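PDB 3FEF: alpha-galacturonidase, which hydrolyses alpha-1,4-linked galacturonides such as di-galacturonate, releasing alpha-D-galacturonate with the help of NAD(+) and a manganese ion. Local coordinates for residues 79-84 and 144-149; 9-14 and 37-42; 241-246 and 287-292. All blocks are in the same frame, centred on the assembly; numbering follows the deposited sequence.

Contact 1. Residues 79-84 and 144-149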
ATOM      1  N   VAL A  79      -8.335  29.689  10.749  1.00 25.71           N
ATOM      2  CA  VAL A  79      -8.282  29.413  12.197  1.00 24.25           C
ATOM      3  C   VAL A  79      -6.838  29.151  12.599  1.00 26.75           C
ATOM      4  O   VAL A  79      -6.184  28.231  12.091  1.00 27.72           O
ATOM      5  CB  VAL A  79      -9.182  28.210  12.621  1.00 24.90           C
ATOM      6  CG1 VAL A  79      -9.173  28.041  14.123  1.00 21.62           C
ATOM      7  CG2 VAL A  79     -10.617  28.428  12.154  1.00 23.39           C
ATOM      8  N   ILE A  80      -6.331  29.986  13.497  1.00 25.13           N
ATOM      9  CA  ILE A  80      -4.994  29.829  14.012  1.00 22.81           C
ATOM     10  C   ILE A  80      -5.107  29.326  15.437  1.00 26.05           C
ATOM     11  O   ILE A  80      -5.940  29.810  16.216  1.00 24.93           O
ATOM     12  CB  ILE A  80      -4.274  31.177  14.018  1.00 25.93           C
ATOM     13  CG1 ILE A  80      -4.200  31.727  12.588  1.00 23.21           C
ATOM     14  CG2 ILE A  80      -2.894  31.058  14.686  1.00 24.02           C
ATOM     15  CD1 ILE A  80      -3.675  33.113  12.546  1.00 28.90           C
ATOM     16  N   ILE A  81      -4.279  28.342  15.775  1.00 24.70           N
ATOM     17  CA  ILE A  81      -4.283  27.781  17.116  1.00 24.75           C
ATOM     18  C   ILE A  81      -2.897  27.860  17.723  1.00 27.08           C
ATOM     19  O   ILE A  81      -1.924  27.285  17.201  1.00 23.36           O
ATOM     20  CB  ILE A  81      -4.721  26.302  17.140  1.00 24.66           C
ATOM     21  CG1 ILE A  81      -6.005  26.115  16.330  1.00 22.76           C
ATOM     22  CG2 ILE A  81      -4.878  25.825  18.596  1.00 22.23           C
ATOM     23  CD1 ILE A  81      -6.357  24.633  16.075  1.00 23.44           C
ATOM     24  N   SER A  82      -2.826  28.567  18.839  1.00 23.87           N
ATOM     25  CA  SER A  82      -1.603  28.693  19.575  1.00 29.54           C
ATOM     26  C   SER A  82      -1.911  28.771  21.058  1.00 31.68           C
ATOM     27  O   SER A  82      -1.976  29.862  21.626  1.00 31.95           O
ATOM     28  CB  SER A  82      -0.903  29.969  19.140  1.00 32.13           C
ATOM     29  OG  SER A  82       0.031  30.339  20.108  1.00 36.79           O
ATOM     30  N   ILE A  83      -2.136  27.620  21.679  1.00 34.67           N
ATOM     31  CA  ILE A  83      -2.468  27.570  23.097  1.00 34.33           C
ATOM     32  C   ILE A  83      -1.432  26.786  23.871  1.00 35.58           C
ATOM     33  O   ILE A  83      -0.592  26.086  23.294  1.00 33.08           O
ATOM     34  CB  ILE A  83      -3.805  26.874  23.350  1.00 35.67           C
ATOM     35  CG1 ILE A  83      -3.755  25.443  22.822  1.00 35.71           C
ATOM     36  CG2 ILE A  83      -4.974  27.667  22.741  1.00 34.09           C
ATOM     37  CD1 ILE A  83      -5.013  24.693  23.069  1.00 36.74           C
ATOM     38  N   LEU A  84      -1.506  26.908  25.188  1.00 38.57           N
ATOM     39  CA  LEU A  84      -0.697  26.110  26.089  1.00 40.54           C
ATOM     40  C   LEU A  84      -1.619  25.057  26.687  1.00 41.38           C
ATOM     41  O   LEU A  84      -2.626  25.396  27.309  1.00 38.42           O
ATOM     42  CB  LEU A  84      -0.113  26.985  27.198  1.00 42.24           C
ATOM     43  CG  LEU A  84       0.601  26.211  28.310  1.00 44.90           C
ATOM     44  CD1 LEU A  84       1.918  25.595  27.808  1.00 44.04           C
ATOM     45  CD2 LEU A  84       0.833  27.107  29.528  1.00 45.17           C
ATOM     46  N   ASN A 144      -2.115  25.201  12.910  1.00 24.53           N
ATOM     47  CA  ASN A 144      -1.740  24.916  14.286  1.00 21.61           C
ATOM     48  C   ASN A 144      -0.274  25.239  14.584  1.00 22.92           C
ATOM     49  O   ASN A 144       0.633  24.845  13.851  1.00 23.82           O
ATOM     50  CB  ASN A 144      -2.040  23.446  14.620  1.00 24.88           C
ATOM     51  CG  ASN A 144      -1.660  23.083  16.044  1.00 28.18           C
ATOM     52  OD1 ASN A 144      -1.915  23.839  16.980  1.00 32.18           O
ATOM     53  ND2 ASN A 144      -1.040  21.927  16.214  1.00 30.19           N
ATOM     54  N   TYR A 145      -0.054  25.937  15.689  1.00 21.84           N
ATOM     55  CA  TYR A 145       1.261  26.309  16.149  1.00 23.14           C
ATOM     56  C   TYR A 145       1.594  25.624  17.471  1.00 23.92           C
ATOM     57  O   TYR A 145       2.720  25.736  17.961  1.00 22.53           O
ATOM     58  CB  TYR A 145       1.323  27.816  16.391  1.00 24.31           C
ATOM     59  CG  TYR A 145       1.414  28.639  15.147  1.00 26.93           C
ATOM     60  CD1 TYR A 145       2.578  28.638  14.377  1.00 29.68           C
ATOM     61  CD2 TYR A 145       0.358  29.435  14.742  1.00 27.89           C
ATOM     62  CE1 TYR A 145       2.678  29.395  13.234  1.00 29.88           C
ATOM     63  CE2 TYR A 145       0.443  30.203  13.600  1.00 31.03           C
ATOM     64  CZ  TYR A 145       1.609  30.169  12.842  1.00 31.22           C
ATOM     65  OH  TYR A 145       1.712  30.936  11.716  1.00 34.80           O
ATOM     66  N   THR A 146       0.611  24.943  18.051  1.00 24.88           N
ATOM     67  CA  THR A 146       0.762  24.354  19.386  1.00 26.99           C
ATOM     68  C   THR A 146       1.598  23.062  19.389  1.00 29.01           C
ATOM     69  O   THR A 146       1.499  22.262  18.468  1.00 27.24           O
ATOM     70  CB  THR A 146      -0.610  24.002  19.992  1.00 25.88           C
ATOM     71  OG1 THR A 146      -1.498  25.130  19.922  1.00 25.11           O
ATOM     72  CG2 THR A 146      -0.442  23.571  21.427  1.00 26.49           C
ATOM     73  N   ASN A 147       2.398  22.867  20.437  1.00 28.16           N
ATOM     74  CA  ASN A 147       3.121  21.623  20.672  1.00 29.82           C
ATOM     75  C   ASN A 147       2.424  20.782  21.749  1.00 31.32           C
ATOM     76  O   ASN A 147       1.824  21.345  22.673  1.00 33.98           O
ATOM     77  CB  ASN A 147       4.537  21.944  21.126  1.00 30.06           C
ATOM     78  CG  ASN A 147       5.350  22.600  20.039  1.00 32.98           C
ATOM     79  OD1 ASN A 147       5.318  22.173  18.890  1.00 37.58           O
ATOM     80  ND2 ASN A 147       6.080  23.640  20.387  1.00 33.36           N
ATOM     81  N   PRO A 148       2.529  19.441  21.677  1.00 29.19           N
ATOM     82  CA  PRO A 148       3.289  18.593  20.732  1.00 30.82           C
ATOM     83  C   PRO A 148       2.606  18.519  19.369  1.00 29.01           C
ATOM     84  O   PRO A 148       1.485  18.021  19.245  1.00 27.85           O
ATOM     85  CB  PRO A 148       3.291  17.222  21.404  1.00 28.02           C
ATOM     86  CG  PRO A 148       2.068  17.212  22.250  1.00 28.81           C
ATOM     87  CD  PRO A 148       1.855  18.640  22.715  1.00 30.25           C
HETATM   88  N   MSE A 149       3.305  19.025  18.366  1.00 26.53           N
HETATM   89  CA  MSE A 149       2.743  19.313  17.051  1.00 26.10           C
HETATM   90  C   MSE A 149       2.087  18.102  16.375  1.00 25.17           C
HETATM   91  O   MSE A 149       0.960  18.180  15.904  1.00 24.64           O
HETATM   92  CB  MSE A 149       3.860  19.814  16.162  1.00 27.68           C
HETATM   93  CG  MSE A 149       3.448  19.905  14.725  1.00 34.73           C
HETATM   94 SE   MSE A 149       2.926  21.719  14.394  1.00 42.60          SE
HETATM   95  CE  MSE A 149       4.626  22.448  14.012  1.00 31.53           C
TER
HETATM   96  O   HOH W   1       2.521  24.920  22.743  1.00 36.62           O
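Asn144 carries its CG anti to the backbone N (chi1 180°) and Thr146 its OG1 anti to the carbonyl carbon (chi1 -51°), which turns both polar ends in toward the backbone of 81-83. Thr146 OG1 accepts from Ile83 N at 3.1 Å, a nearly straight bond. Asn144 OD1 accepts from Thr146 N at 3.0 Å, the N-H coming from above the amide plane; this closes an Asx turn, and Asn144 ND2 bonds to Thr153 OG1 and only weakly to Thr146 O. Tyr145 N meets Ile81 O at 2.8 Å, almost along the C=O axis; with the bond between Ile81 and Ile143 it makes the parallel bridge of Ile81 with Asn144. The two segments are the C-terminal ends of neighbouring strands in a Rossmann-type sheet, where substrate and cofactor sites of this family gather; Asn147 probably binds substrate, as in relatives. With chi1 at -76°, the Tyr145 ring runs alongside Ile80, whose CG2 sits at the ring edge, 3.6 Å from CE2; Trp18 stacks on the same ring. Thr146 CG2 lies 3.1 Å from Ile83 O. A water accepts from Asn147 N at 3.1 Å and donates weakly to Ile83 O.

Contact 2. Residues 9-14 and 37-42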
ATOM      1  N   ALA A   9     -10.059  33.546  12.905  1.00 26.89           N
ATOM      2  CA  ALA A   9     -10.352  33.182  14.275  1.00 26.92           C
ATOM      3  C   ALA A   9      -9.022  32.817  14.915  1.00 28.48           C
ATOM      4  O   ALA A   9      -8.232  32.068  14.344  1.00 30.14           O
ATOM      5  CB  ALA A   9     -11.306  32.025  14.325  1.00 25.19           C
ATOM      6  N   TYR A  10      -8.756  33.366  16.088  1.00 30.10           N
ATOM      7  CA  TYR A  10      -7.504  33.075  16.765  1.00 28.28           C
ATOM      8  C   TYR A  10      -7.754  32.401  18.103  1.00 28.14           C
ATOM      9  O   TYR A  10      -8.213  33.050  19.036  1.00 28.19           O
ATOM     10  CB  TYR A  10      -6.706  34.346  16.999  1.00 27.29           C
ATOM     11  CG  TYR A  10      -5.267  34.027  17.239  1.00 28.04           C
ATOM     12  CD1 TYR A  10      -4.318  34.318  16.289  1.00 29.44           C
ATOM     13  CD2 TYR A  10      -4.870  33.354  18.382  1.00 28.78           C
ATOM     14  CE1 TYR A  10      -2.997  33.998  16.482  1.00 30.38           C
ATOM     15  CE2 TYR A  10      -3.551  33.031  18.585  1.00 30.74           C
ATOM     16  CZ  TYR A  10      -2.621  33.352  17.621  1.00 29.16           C
ATOM     17  OH  TYR A  10      -1.306  33.034  17.802  1.00 32.19           O
ATOM     18  N   ILE A  11      -7.437  31.108  18.191  1.00 26.95           N
ATOM     19  CA  ILE A  11      -7.582  30.346  19.423  1.00 24.32           C
ATOM     20  C   ILE A  11      -6.268  30.339  20.207  1.00 27.23           C
ATOM     21  O   ILE A  11      -5.247  29.810  19.756  1.00 23.78           O
ATOM     22  CB  ILE A  11      -8.046  28.911  19.138  1.00 26.71           C
ATOM     23  CG1 ILE A  11      -9.328  28.938  18.314  1.00 23.73           C
ATOM     24  CG2 ILE A  11      -8.241  28.153  20.443  1.00 27.16           C
ATOM     25  CD1 ILE A  11      -9.750  27.599  17.781  1.00 27.91           C
ATOM     26  N   GLY A  12      -6.310  30.949  21.389  1.00 29.42           N
ATOM     27  CA  GLY A  12      -5.130  31.224  22.181  1.00 28.22           C
ATOM     28  C   GLY A  12      -4.835  32.696  21.990  1.00 34.05           C
ATOM     29  O   GLY A  12      -3.677  33.140  22.117  1.00 34.86           O
ATOM     30  N   GLY A  13      -5.895  33.455  21.695  1.00 33.80           N
ATOM     31  CA  GLY A  13      -5.790  34.885  21.366  1.00 34.94           C
ATOM     32  C   GLY A  13      -5.230  35.817  22.436  1.00 36.87           C
ATOM     33  O   GLY A  13      -5.111  37.033  22.217  1.00 35.81           O
ATOM     34  N   GLY A  14      -4.885  35.258  23.592  1.00 36.06           N
ATOM     35  CA  GLY A  14      -4.232  36.026  24.639  1.00 37.58           C
ATOM     36  C   GLY A  14      -2.732  35.824  24.521  1.00 38.37           C
ATOM     37  O   GLY A  14      -1.952  36.373  25.302  1.00 36.98           O
ATOM     38  N   ALA A  37     -10.941  37.620  15.254  1.00 29.45           N
ATOM     39  CA  ALA A  37     -11.628  37.271  16.492  1.00 30.11           C
ATOM     40  C   ALA A  37     -10.639  36.565  17.430  1.00 31.04           C
ATOM     41  O   ALA A  37     -10.138  35.472  17.108  1.00 30.58           O
ATOM     42  CB  ALA A  37     -12.807  36.373  16.200  1.00 27.68           C
ATOM     43  N   LEU A  38     -10.354  37.194  18.573  1.00 29.45           N
ATOM     44  CA  LEU A  38      -9.441  36.631  19.563  1.00 30.08           C
ATOM     45  C   LEU A  38     -10.190  35.834  20.634  1.00 32.26           C
ATOM     46  O   LEU A  38     -11.004  36.382  21.377  1.00 33.57           O
ATOM     47  CB  LEU A  38      -8.634  37.744  20.227  1.00 30.68           C
ATOM     48  CG  LEU A  38      -7.737  38.638  19.360  1.00 30.89           C
ATOM     49  CD1 LEU A  38      -7.261  39.843  20.149  1.00 30.17           C
ATOM     50  CD2 LEU A  38      -6.539  37.870  18.829  1.00 29.90           C
ATOM     51  N   TYR A  39      -9.927  34.537  20.724  1.00 31.58           N
ATOM     52  CA  TYR A  39     -10.539  33.749  21.787  1.00 30.72           C
ATOM     53  C   TYR A  39      -9.492  33.123  22.693  1.00 32.82           C
ATOM     54  O   TYR A  39      -8.484  32.582  22.223  1.00 29.44           O
ATOM     55  CB  TYR A  39     -11.454  32.660  21.224  1.00 32.35           C
ATOM     56  CG  TYR A  39     -11.959  31.741  22.302  1.00 34.71           C
ATOM     57  CD1 TYR A  39     -13.075  32.080  23.062  1.00 34.19           C
ATOM     58  CD2 TYR A  39     -11.299  30.546  22.588  1.00 36.86           C
ATOM     59  CE1 TYR A  39     -13.527  31.253  24.068  1.00 35.84           C
ATOM     60  CE2 TYR A  39     -11.746  29.702  23.599  1.00 37.40           C
ATOM     61  CZ  TYR A  39     -12.866  30.065  24.331  1.00 38.12           C
ATOM     62  OH  TYR A  39     -13.329  29.237  25.334  1.00 41.22           O
ATOM     63  N   ASP A  40      -9.745  33.177  23.998  1.00 34.01           N
ATOM     64  CA  ASP A  40      -8.819  32.647  24.985  1.00 35.92           C
ATOM     65  C   ASP A  40      -9.547  32.400  26.301  1.00 38.57           C
ATOM     66  O   ASP A  40     -10.355  33.222  26.730  1.00 39.86           O
ATOM     67  CB  ASP A  40      -7.662  33.627  25.200  1.00 36.59           C
ATOM     68  CG  ASP A  40      -6.452  32.971  25.860  1.00 37.89           C
ATOM     69  OD1 ASP A  40      -6.625  32.332  26.920  1.00 37.79           O
ATOM     70  OD2 ASP A  40      -5.330  33.097  25.314  1.00 38.66           O
ATOM     71  N   LEU A  41      -9.256  31.276  26.942  1.00 40.80           N
ATOM     72  CA  LEU A  41      -9.854  30.975  28.241  1.00 41.27           C
ATOM     73  C   LEU A  41      -9.641  32.165  29.170  1.00 42.11           C
ATOM     74  O   LEU A  41     -10.516  32.514  29.957  1.00 42.32           O
ATOM     75  CB  LEU A  41      -9.232  29.716  28.847  1.00 43.11           C
ATOM     76  CG  LEU A  41      -9.474  28.413  28.075  1.00 44.73           C
ATOM     77  CD1 LEU A  41      -8.746  27.237  28.738  1.00 43.68           C
ATOM     78  CD2 LEU A  41     -10.985  28.136  27.962  1.00 45.14           C
ATOM     79  N   ASP A  42      -8.475  32.791  29.061  1.00 39.22           N
ATOM     80  CA  ASP A  42      -8.165  33.974  29.847  1.00 39.47           C
ATOM     81  C   ASP A  42      -8.528  35.239  29.060  1.00 37.03           C
ATOM     82  O   ASP A  42      -7.718  35.753  28.275  1.00 32.35           O
ATOM     83  CB  ASP A  42      -6.681  33.990  30.197  1.00 42.13           C
ATOM     84  CG  ASP A  42      -6.259  35.281  30.879  1.00 43.92           C
ATOM     85  OD1 ASP A  42      -7.095  36.199  30.993  1.00 47.74           O
ATOM     86  OD2 ASP A  42      -5.093  35.388  31.292  1.00 44.32           O
TER
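Tyr10 and Leu38 stand on one face of this parallel strand pair, and Ala9, Ile11, Ala37 and Tyr39 on the other. Tyr10 and Tyr39 share the same first torsion, CG anti to the backbone N, but stand at alternate positions of the register, so their rings leave the sheet on opposite faces. On the first face Leu38 CD2 approaches Tyr10 CB at 4.0 Å and lies oblique to its ring; on the second, Ile11 CG2 comes loosely to the edge of the Tyr39 ring. Between them, Tyr10 N bonds to Ala37 O at 2.7 Å and Tyr39 N to Tyr10 O at 2.8 Å. Tyr39 O is then gripped twice, by Gly12 N along its C=O axis and by Gly13 N from above the carbonyl plane, each at 2.8 Å. This ties down the type II turn 10-13 of the glycine-rich dinucleotide-binding loop of a Rossmann fold, which probably binds NAD(+), as in relatives. A side chain on Gly13 would clash with Leu38 CB, and one on Gly14 with Asp40 OD2. Asp40 spreads its carboxylate over two backbone donors, both on anti lone pairs: OD2 takes Gly14 N at 2.8 Å, and OD1 takes Asp42 N at 2.9 Å in an Asx turn. An alanine here would remove both acceptors and would probably loosen the glycine loop against the end of strand 34-39. Strand 78-81 flanks 9-11 on its other edge; helix 18-28 packs on Tyr10, helix 43-53 on Leu38, and helix 69-73 on Ile11 and Tyr39.

Contact 3. Residues 241-246 and 287-292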
ATOM      1  N   GLU A 241      26.766  36.388  17.543  1.00 51.61           N
ATOM      2  CA  GLU A 241      26.078  35.631  18.586  1.00 49.71           C
ATOM      3  C   GLU A 241      27.054  34.825  19.424  1.00 48.00           C
ATOM      4  O   GLU A 241      28.181  34.535  19.003  1.00 46.02           O
ATOM      5  CB  GLU A 241      25.080  34.653  17.977  1.00 51.99           C
ATOM      6  CG  GLU A 241      23.717  35.208  17.694  1.00 53.73           C
ATOM      7  CD  GLU A 241      22.676  34.121  17.773  1.00 55.16           C
ATOM      8  OE1 GLU A 241      23.030  33.011  18.248  1.00 55.18           O
ATOM      9  OE2 GLU A 241      21.518  34.367  17.369  1.00 55.72           O
ATOM     10  N   CYS A 242      26.596  34.444  20.609  1.00 45.49           N
ATOM     11  CA  CYS A 242      27.339  33.537  21.461  1.00 44.20           C
ATOM     12  C   CYS A 242      26.366  32.502  21.999  1.00 41.00           C
ATOM     13  O   CYS A 242      25.282  32.846  22.455  1.00 43.13           O
ATOM     14  CB  CYS A 242      27.981  34.302  22.618  1.00 43.73           C
ATOM     15  SG  CYS A 242      28.748  33.205  23.815  1.00 54.64           S
ATOM     16  N   TRP A 243      26.739  31.236  21.963  1.00 39.56           N
ATOM     17  CA  TRP A 243      25.788  30.199  22.362  1.00 38.88           C
ATOM     18  C   TRP A 243      25.251  30.387  23.795  1.00 39.24           C
ATOM     19  O   TRP A 243      24.205  29.840  24.121  1.00 38.28           O
ATOM     20  CB  TRP A 243      26.380  28.797  22.170  1.00 37.25           C
ATOM     21  CG  TRP A 243      27.467  28.451  23.135  1.00 36.94           C
ATOM     22  CD1 TRP A 243      28.801  28.718  23.002  1.00 37.50           C
ATOM     23  CD2 TRP A 243      27.317  27.750  24.382  1.00 37.11           C
ATOM     24  NE1 TRP A 243      29.490  28.227  24.097  1.00 38.52           N
ATOM     25  CE2 TRP A 243      28.597  27.632  24.955  1.00 37.21           C
ATOM     26  CE3 TRP A 243      26.216  27.220  25.073  1.00 38.13           C
ATOM     27  CZ2 TRP A 243      28.811  27.003  26.191  1.00 39.15           C
ATOM     28  CZ3 TRP A 243      26.424  26.599  26.288  1.00 36.83           C
ATOM     29  CH2 TRP A 243      27.714  26.495  26.841  1.00 37.30           C
ATOM     30  N   ARG A 244      25.957  31.159  24.633  1.00 37.83           N
ATOM     31  CA  ARG A 244      25.513  31.420  26.009  1.00 38.38           C
ATOM     32  C   ARG A 244      24.506  32.554  26.114  1.00 37.59           C
ATOM     33  O   ARG A 244      23.951  32.764  27.174  1.00 38.43           O
ATOM     34  CB  ARG A 244      26.674  31.777  26.935  1.00 37.95           C
ATOM     35  CG  ARG A 244      27.731  30.725  27.098  1.00 41.22           C
ATOM     36  CD  ARG A 244      28.869  31.246  27.971  1.00 39.82           C
ATOM     37  NE  ARG A 244      30.076  30.457  27.774  1.00 41.98           N
ATOM     38  CZ  ARG A 244      30.308  29.298  28.378  1.00 44.27           C
ATOM     39  NH1 ARG A 244      31.429  28.625  28.136  1.00 46.45           N
ATOM     40  NH2 ARG A 244      29.411  28.808  29.222  1.00 45.27           N
ATOM     41  N   ASP A 245      24.287  33.300  25.041  1.00 36.53           N
ATOM     42  CA  ASP A 245      23.391  34.452  25.123  1.00 39.60           C
ATOM     43  C   ASP A 245      22.033  34.093  25.727  1.00 38.95           C
ATOM     44  O   ASP A 245      21.498  34.846  26.529  1.00 40.60           O
ATOM     45  CB  ASP A 245      23.191  35.134  23.753  1.00 43.09           C
ATOM     46  CG  ASP A 245      24.486  35.681  23.158  1.00 46.64           C
ATOM     47  OD1 ASP A 245      25.483  35.834  23.905  1.00 48.02           O
ATOM     48  OD2 ASP A 245      24.503  35.955  21.933  1.00 49.53           O
ATOM     49  N   SER A 246      21.465  32.957  25.338  1.00 36.89           N
ATOM     50  CA  SER A 246      20.178  32.547  25.889  1.00 35.63           C
ATOM     51  C   SER A 246      19.984  31.042  25.809  1.00 34.11           C
ATOM     52  O   SER A 246      20.757  30.343  25.156  1.00 34.05           O
ATOM     53  CB  SER A 246      19.045  33.226  25.144  1.00 36.54           C
ATOM     54  OG  SER A 246      18.795  32.538  23.935  1.00 37.84           O
ATOM     55  N   VAL A 287      28.967  21.064  27.525  1.00 33.42           N
ATOM     56  CA  VAL A 287      29.986  20.535  26.613  1.00 31.83           C
ATOM     57  C   VAL A 287      29.474  20.507  25.174  1.00 34.13           C
ATOM     58  O   VAL A 287      30.235  20.712  24.236  1.00 33.48           O
ATOM     59  CB  VAL A 287      30.406  19.113  26.981  1.00 36.06           C
ATOM     60  CG1 VAL A 287      31.124  18.435  25.790  1.00 35.68           C
ATOM     61  CG2 VAL A 287      31.281  19.119  28.232  1.00 34.35           C
ATOM     62  N   TRP A 288      28.176  20.256  24.999  1.00 32.44           N
ATOM     63  CA  TRP A 288      27.608  20.182  23.664  1.00 30.82           C
ATOM     64  C   TRP A 288      27.158  21.561  23.200  1.00 30.73           C
ATOM     65  O   TRP A 288      26.631  21.726  22.108  1.00 31.72           O
ATOM     66  CB  TRP A 288      26.504  19.111  23.597  1.00 29.41           C
ATOM     67  CG  TRP A 288      27.162  17.769  23.573  1.00 30.34           C
ATOM     68  CD1 TRP A 288      27.392  16.954  24.635  1.00 28.53           C
ATOM     69  CD2 TRP A 288      27.758  17.128  22.433  1.00 30.56           C
ATOM     70  NE1 TRP A 288      28.079  15.835  24.231  1.00 30.55           N
ATOM     71  CE2 TRP A 288      28.319  15.917  22.884  1.00 32.18           C
ATOM     72  CE3 TRP A 288      27.868  17.460  21.077  1.00 31.02           C
ATOM     73  CZ2 TRP A 288      28.975  15.019  22.020  1.00 32.49           C
ATOM     74  CZ3 TRP A 288      28.517  16.574  20.224  1.00 30.99           C
ATOM     75  CH2 TRP A 288      29.068  15.371  20.702  1.00 31.53           C
ATOM     76  N   LYS A 289      27.378  22.547  24.056  1.00 28.56           N
ATOM     77  CA  LYS A 289      27.155  23.961  23.718  1.00 29.41           C
ATOM     78  C   LYS A 289      25.712  24.359  23.385  1.00 28.03           C
ATOM     79  O   LYS A 289      25.465  25.126  22.458  1.00 27.04           O
ATOM     80  CB  LYS A 289      28.130  24.430  22.629  1.00 30.54           C
ATOM     81  CG  LYS A 289      29.601  24.159  22.984  1.00 33.73           C
ATOM     82  CD  LYS A 289      30.530  25.093  22.216  1.00 36.25           C
ATOM     83  CE  LYS A 289      31.969  24.996  22.707  1.00 36.08           C
ATOM     84  NZ  LYS A 289      32.697  26.256  22.360  1.00 37.19           N
ATOM     85  N   PHE A 290      24.768  23.879  24.181  1.00 26.83           N
ATOM     86  CA  PHE A 290      23.383  24.345  24.081  1.00 27.25           C
ATOM     87  C   PHE A 290      22.829  24.316  25.494  1.00 24.70           C
ATOM     88  O   PHE A 290      23.554  23.970  26.411  1.00 27.79           O
ATOM     89  CB  PHE A 290      22.569  23.455  23.124  1.00 24.63           C
ATOM     90  CG  PHE A 290      22.262  22.087  23.683  1.00 24.97           C
ATOM     91  CD1 PHE A 290      23.240  21.121  23.748  1.00 22.36           C
ATOM     92  CD2 PHE A 290      20.981  21.776  24.142  1.00 24.69           C
ATOM     93  CE1 PHE A 290      22.950  19.859  24.260  1.00 26.84           C
ATOM     94  CE2 PHE A 290      20.692  20.524  24.670  1.00 23.36           C
ATOM     95  CZ  PHE A 290      21.681  19.569  24.734  1.00 24.63           C
ATOM     96  N   HIS A 291      21.566  24.672  25.686  1.00 25.62           N
ATOM     97  CA  HIS A 291      20.992  24.721  27.028  1.00 28.24           C
ATOM     98  C   HIS A 291      19.723  23.889  27.167  1.00 30.98           C
ATOM     99  O   HIS A 291      19.053  23.568  26.184  1.00 27.17           O
ATOM    100  CB  HIS A 291      20.596  26.153  27.397  1.00 28.94           C
ATOM    101  CG  HIS A 291      21.647  27.174  27.113  1.00 32.05           C
ATOM    102  ND1 HIS A 291      22.515  27.631  28.080  1.00 30.57           N
ATOM    103  CD2 HIS A 291      21.949  27.856  25.978  1.00 32.95           C
ATOM    104  CE1 HIS A 291      23.318  28.542  27.550  1.00 34.87           C
ATOM    105  NE2 HIS A 291      22.989  28.705  26.280  1.00 34.68           N
ATOM    106  N   LEU A 292      19.375  23.582  28.412  1.00 30.37           N
ATOM    107  CA  LEU A 292      18.056  23.083  28.710  1.00 29.07           C
ATOM    108  C   LEU A 292      17.216  24.323  28.959  1.00 29.75           C
ATOM    109  O   LEU A 292      17.755  25.383  29.218  1.00 33.49           O
ATOM    110  CB  LEU A 292      18.093  22.212  29.957  1.00 29.23           C
ATOM    111  CG  LEU A 292      19.184  21.150  30.059  1.00 27.79           C
ATOM    112  CD1 LEU A 292      19.043  20.437  31.387  1.00 27.00           C
ATOM    113  CD2 LEU A 292      19.119  20.142  28.896  1.00 28.69           C
TER
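Trp243 leaves the backbone with CG in the crowded position between N and the carbonyl carbon (chi1 71°), and its indole reaches across to Lys289. CB lies 3.8 Å from Lys289 O, and CD2 equally far from Lys289 CB. Over the five-membered ring, Lys289 CD lies above NE1 at 3.8 Å and near CD1, the extended lysine crossing the indole at about a right angle. On that same face Lys289 CA sits over the six-membered ring, 3.7 Å from its centroid and only 13° off the normal, a CH-pi contact. CE3 touches Lys289 C at 3.4 Å. CZ3 reaches His291 CE1 at 3.9 Å, and CH2, at the tip, lies beside Lys289 CA. The six-membered ring of Trp243 and the His291 ring are inclined at 34°. The opposite face of the indole carries Arg244: CG lies over its centre, and the guanidinium rests one face on CZ2. His291 NE2 donates in its ring plane to a lone pair of Trp243 O at 2.7 Å. The contact joins two loops of the C-terminal domain, one linking helix 220-231 to helix 253-262 and the other helix 270-273 to helix 295-314, with Phe290 packed on helices 253-262 and 270-273.

From the N terminus, contact 2 comes first, closing a beta-alpha-beta unit: strand 6-11, helix 18-28 and strand 34-39. Contact 1 opens after it and closes a longer, mostly helical excursion from strand 78-81 to the end of strand 141-144. These two share one parallel sheet and touch through neighbouring strands: Ile80 O lies 2.8 Å from Ile11 N, probably hydrogen-bonded, and Ile80 and Ser82 pack against Tyr10. Contact 3 closes a loop of 40 residues in the C-terminal domain of the family 4 enzyme and touches neither, its nearest atoms about 14 Å from contact 1 and about 21 Å from contact 2. The three follow in series, without nesting or crossing.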